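Local coordinates for endo-beta-N-acetylglucosaminidase F1 (Bacteroides thetaiotaomicron VPI-5482, PDB 6TCV), which probably hydrolyses the bond between the two N-acetylglucosamines at the core of high-mannose N-glycans, and is here bound to a Man9GlcNAc2Asn substrate, at residues Pro215-Asn220 and Lys266-Glu271. The protein carries 2 engineered substitutions. Residues are numbered along the deposited sequence; the frame is centred on the assembly and turned at random.
With MAN (alpha-D-mannopyranose), chain B; MAN (alpha-D-mannopyranose), chain C.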
loop_
_atom_site.group_PDB
_atom_site.type_symbol
_atom_site.label_atom_id
_atom_site.label_comp_id
_atom_site.label_asym_id
_atom_site.label_seq_id
_atom_site.Cartn_x
_atom_site.Cartn_y
_atom_site.Cartn_z
ATOM N N PRO A 215 -6.348 15.651 16.849
ATOM C CA PRO A 215 -5.885 14.268 16.717
ATOM C C PRO A 215 -4.416 14.215 16.333
ATOM O O PRO A 215 -3.888 15.122 15.707
ATOM C CB PRO A 215 -6.749 13.727 15.556
ATOM C CG PRO A 215 -7.931 14.711 15.476
ATOM C CD PRO A 215 -7.400 15.997 15.862
ATOM N N ARG A 216 -3.752 13.113 16.673
ATOM C CA ARG A 216 -2.378 12.880 16.238
ATOM C C ARG A 216 -2.179 11.390 16.002
ATOM O O ARG A 216 -2.932 10.539 16.495
ATOM C CB ARG A 216 -1.404 13.325 17.334
ATOM C CG ARG A 216 -1.437 12.478 18.628
ATOM C CD ARG A 216 -0.250 12.645 19.658
ATOM N NE ARG A 216 1.056 12.467 19.066
ATOM C CZ ARG A 216 2.141 13.133 19.380
ATOM N NH1 ARG A 216 2.099 14.064 20.322
ATOM N NH2 ARG A 216 3.285 12.849 18.770
ATOM N N VAL A 217 -1.121 11.096 15.247
ATOM C CA VAL A 217 -0.550 9.755 15.236
ATOM C C VAL A 217 0.158 9.589 16.569
ATOM O O VAL A 217 1.030 10.395 16.949
ATOM C CB VAL A 217 0.439 9.623 14.077
ATOM C CG1 VAL A 217 1.150 8.276 14.091
ATOM C CG2 VAL A 217 -0.257 9.834 12.763
ATOM N N GLN A 218 -0.196 8.533 17.286
ATOM C CA GLN A 218 0.395 8.214 18.566
ATOM C C GLN A 218 1.009 6.835 18.443
ATOM O O GLN A 218 0.299 5.850 18.184
ATOM C CB GLN A 218 -0.690 8.256 19.656
ATOM C CG GLN A 218 -0.143 7.907 21.055
ATOM C CD GLN A 218 -1.199 7.939 22.156
ATOM O OE1 GLN A 218 -1.739 9.002 22.455
ATOM N NE2 GLN A 218 -1.449 6.809 22.786
ATOM N N CYS A 219 2.298 6.741 18.725
ATOM C CA CYS A 219 3.050 5.502 18.544
ATOM C C CYS A 219 3.391 4.970 19.920
ATOM O O CYS A 219 4.020 5.652 20.742
ATOM C CB CYS A 219 4.347 5.794 17.778
ATOM S SG CYS A 219 4.032 6.240 16.048
ATOM N N ASN A 220 2.990 3.737 20.183
ATOM C CA ASN A 220 3.360 3.056 21.412
ATOM C C ASN A 220 4.854 2.774 21.402
ATOM O O ASN A 220 5.540 2.958 20.386
ATOM C CB ASN A 220 2.484 1.825 21.666
ATOM C CG ASN A 220 2.795 0.683 20.746
ATOM O OD1 ASN A 220 3.963 0.320 20.541
ATOM N ND2 ASN A 220 1.751 -0.015 20.301
ATOM N N LYS A 266 -8.142 16.209 6.575
ATOM C CA LYS A 266 -7.043 16.764 5.817
ATOM C C LYS A 266 -5.772 16.818 6.658
ATOM O O LYS A 266 -4.680 16.443 6.196
ATOM C CB LYS A 266 -7.398 18.175 5.345
ATOM C CG LYS A 266 -8.415 18.215 4.201
ATOM C CD LYS A 266 -8.760 19.619 3.782
ATOM C CE LYS A 266 -9.753 19.626 2.634
ATOM N NZ LYS A 266 -10.328 20.965 2.397
ATOM N N ASP A 267 -5.880 17.328 7.891
ATOM C CA ASP A 267 -4.673 17.471 8.706
ATOM C C ASP A 267 -4.111 16.114 9.089
ATOM O O ASP A 267 -2.899 15.914 9.053
ATOM C CB ASP A 267 -4.942 18.317 9.950
ATOM C CG ASP A 267 -5.336 19.721 9.624
ATOM O OD1 ASP A 267 -5.161 20.224 8.524
ATOM O OD2 ASP A 267 -5.514 20.494 10.663
ATOM N N PHE A 268 -4.974 15.165 9.468
ATOM C CA PHE A 268 -4.457 13.870 9.886
ATOM C C PHE A 268 -3.827 13.155 8.702
ATOM O O PHE A 268 -2.745 12.547 8.850
ATOM C CB PHE A 268 -5.587 13.045 10.515
ATOM C CG PHE A 268 -5.108 11.768 11.124
ATOM C CD1 PHE A 268 -4.364 11.768 12.301
ATOM C CD2 PHE A 268 -5.322 10.566 10.477
ATOM C CE1 PHE A 268 -3.910 10.570 12.815
ATOM C CE2 PHE A 268 -4.856 9.405 10.985
ATOM C CZ PHE A 268 -4.145 9.422 12.156
ATOM N N ALA A 269 -4.442 13.270 7.514
ATOM C CA ALA A 269 -3.855 12.692 6.308
ATOM C C ALA A 269 -2.468 13.249 6.052
ATOM O O ALA A 269 -1.538 12.500 5.706
ATOM C CB ALA A 269 -4.744 13.039 5.125
ATOM N N ARG A 270 -2.297 14.554 6.239
ATOM C CA ARG A 270 -1.014 15.205 6.010
ATOM C C ARG A 270 0.015 14.776 7.052
ATOM O O ARG A 270 1.190 14.623 6.726
ATOM C CB ARG A 270 -1.218 16.726 5.914
ATOM C CG ARG A 270 -2.032 17.032 4.655
ATOM C CD ARG A 270 -2.705 18.376 4.633
ATOM N NE ARG A 270 -3.717 18.312 3.548
ATOM C CZ ARG A 270 -4.509 19.299 3.191
ATOM N NH1 ARG A 270 -4.416 20.451 3.810
ATOM N NH2 ARG A 270 -5.390 19.144 2.205
ATOM N N GLU A 271 -0.431 14.505 8.289
ATOM C CA GLU A 271 0.475 13.963 9.310
ATOM C C GLU A 271 0.916 12.543 8.973
ATOM O O GLU A 271 2.106 12.208 9.111
ATOM C CB GLU A 271 -0.213 14.038 10.672
ATOM C CG GLU A 271 0.707 13.674 11.803
ATOM C CD GLU A 271 0.175 14.068 13.138
ATOM O OE1 GLU A 271 -0.237 15.267 13.278
ATOM O OE2 GLU A 271 0.348 13.319 14.119
HETATM C C1 MAN B . 0.043 -0.936 23.223
HETATM C C2 MAN B . 1.448 -1.475 23.457
HETATM C C3 MAN B . 1.392 -2.854 24.108
HETATM C C4 MAN B . 0.543 -2.803 25.368
HETATM C C5 MAN B . -0.838 -2.287 24.983
HETATM C C6 MAN B . -1.753 -2.125 26.167
HETATM O O2 MAN B . 2.166 -0.535 24.270
HETATM O O3 MAN B . 2.717 -3.282 24.368
HETATM O O4 MAN B . 0.398 -4.105 25.931
HETATM O O5 MAN B . -0.703 -0.978 24.418
HETATM O O6 MAN B . -3.084 -1.792 25.717
HETATM C C1 MAN C . -2.776 -2.495 21.680
HETATM C C2 MAN C . -1.917 -1.253 21.881
HETATM C C3 MAN C . -2.001 -0.396 20.630
HETATM C C4 MAN C . -1.640 -1.188 19.379
HETATM C C5 MAN C . -2.457 -2.473 19.286
HETATM C C6 MAN C . -1.957 -3.414 18.208
HETATM O O2 MAN C . -0.573 -1.689 22.183
HETATM O O3 MAN C . -1.086 0.694 20.747
HETATM O O4 MAN C . -1.966 -0.426 18.218
HETATM O O5 MAN C . -2.350 -3.203 20.532
HETATM O O6 MAN C . -2.728 -4.631 18.221
HETATM O O HOH W 1 -1.263 16.172 15.486
HETATM O O HOH W 2 2.734 12.393 15.875
#
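Glu271 reaches from helix 262-278 to the backbone of strand 214-218, where its OE2 accepts a hydrogen bond from Val217 N (2.9 Å, N-H...O 161°) that comes in from above the carboxylate plane, 44° out of it. Its CG stands anti to the backbone N (chi1 -172°) and the chain runs on extended, which carries the carboxylate across to the strand. Two waters widen the grip: one donates to both Pro215 O and Glu271 OE1, the second to Val217 O and Glu271 OE2. Arg214 forms a long, weak ion pair with OE1. With an alanine here instead of Glu271, Val217 N is likely to lose its acceptor on the helix, and both waters their carboxylate. Beside this polar bridge, Phe268 turns its edge to the backbone, CE1 lying 3.7 Å from Arg216 C in the ring plane. Val217 meets the same ring obliquely, its CG2 3.7 Å from Phe268 CE1, and the two side chains cross at about a right angle; Ile206, Leu257, Leu260 and Leu312 also pack on Phe268. The CA-CB bond of Arg216 points away from the helix, though CB still touches Glu271 OE2, and the side chain bends so that NE donates to Val217 O (3.0 Å). The contact seats the hairpin of strands 198-209 and 214-218 against a helix outside the parallel barrel strands, consistent with the (beta/alpha)8-barrel of GH18 endoglycosidases; the strand leads on to Asn220, whose ND2 donates to O3 of the chain C mannose (3.0 Å), and Asn205 and Ala203 of the partner strand also hold the glycan.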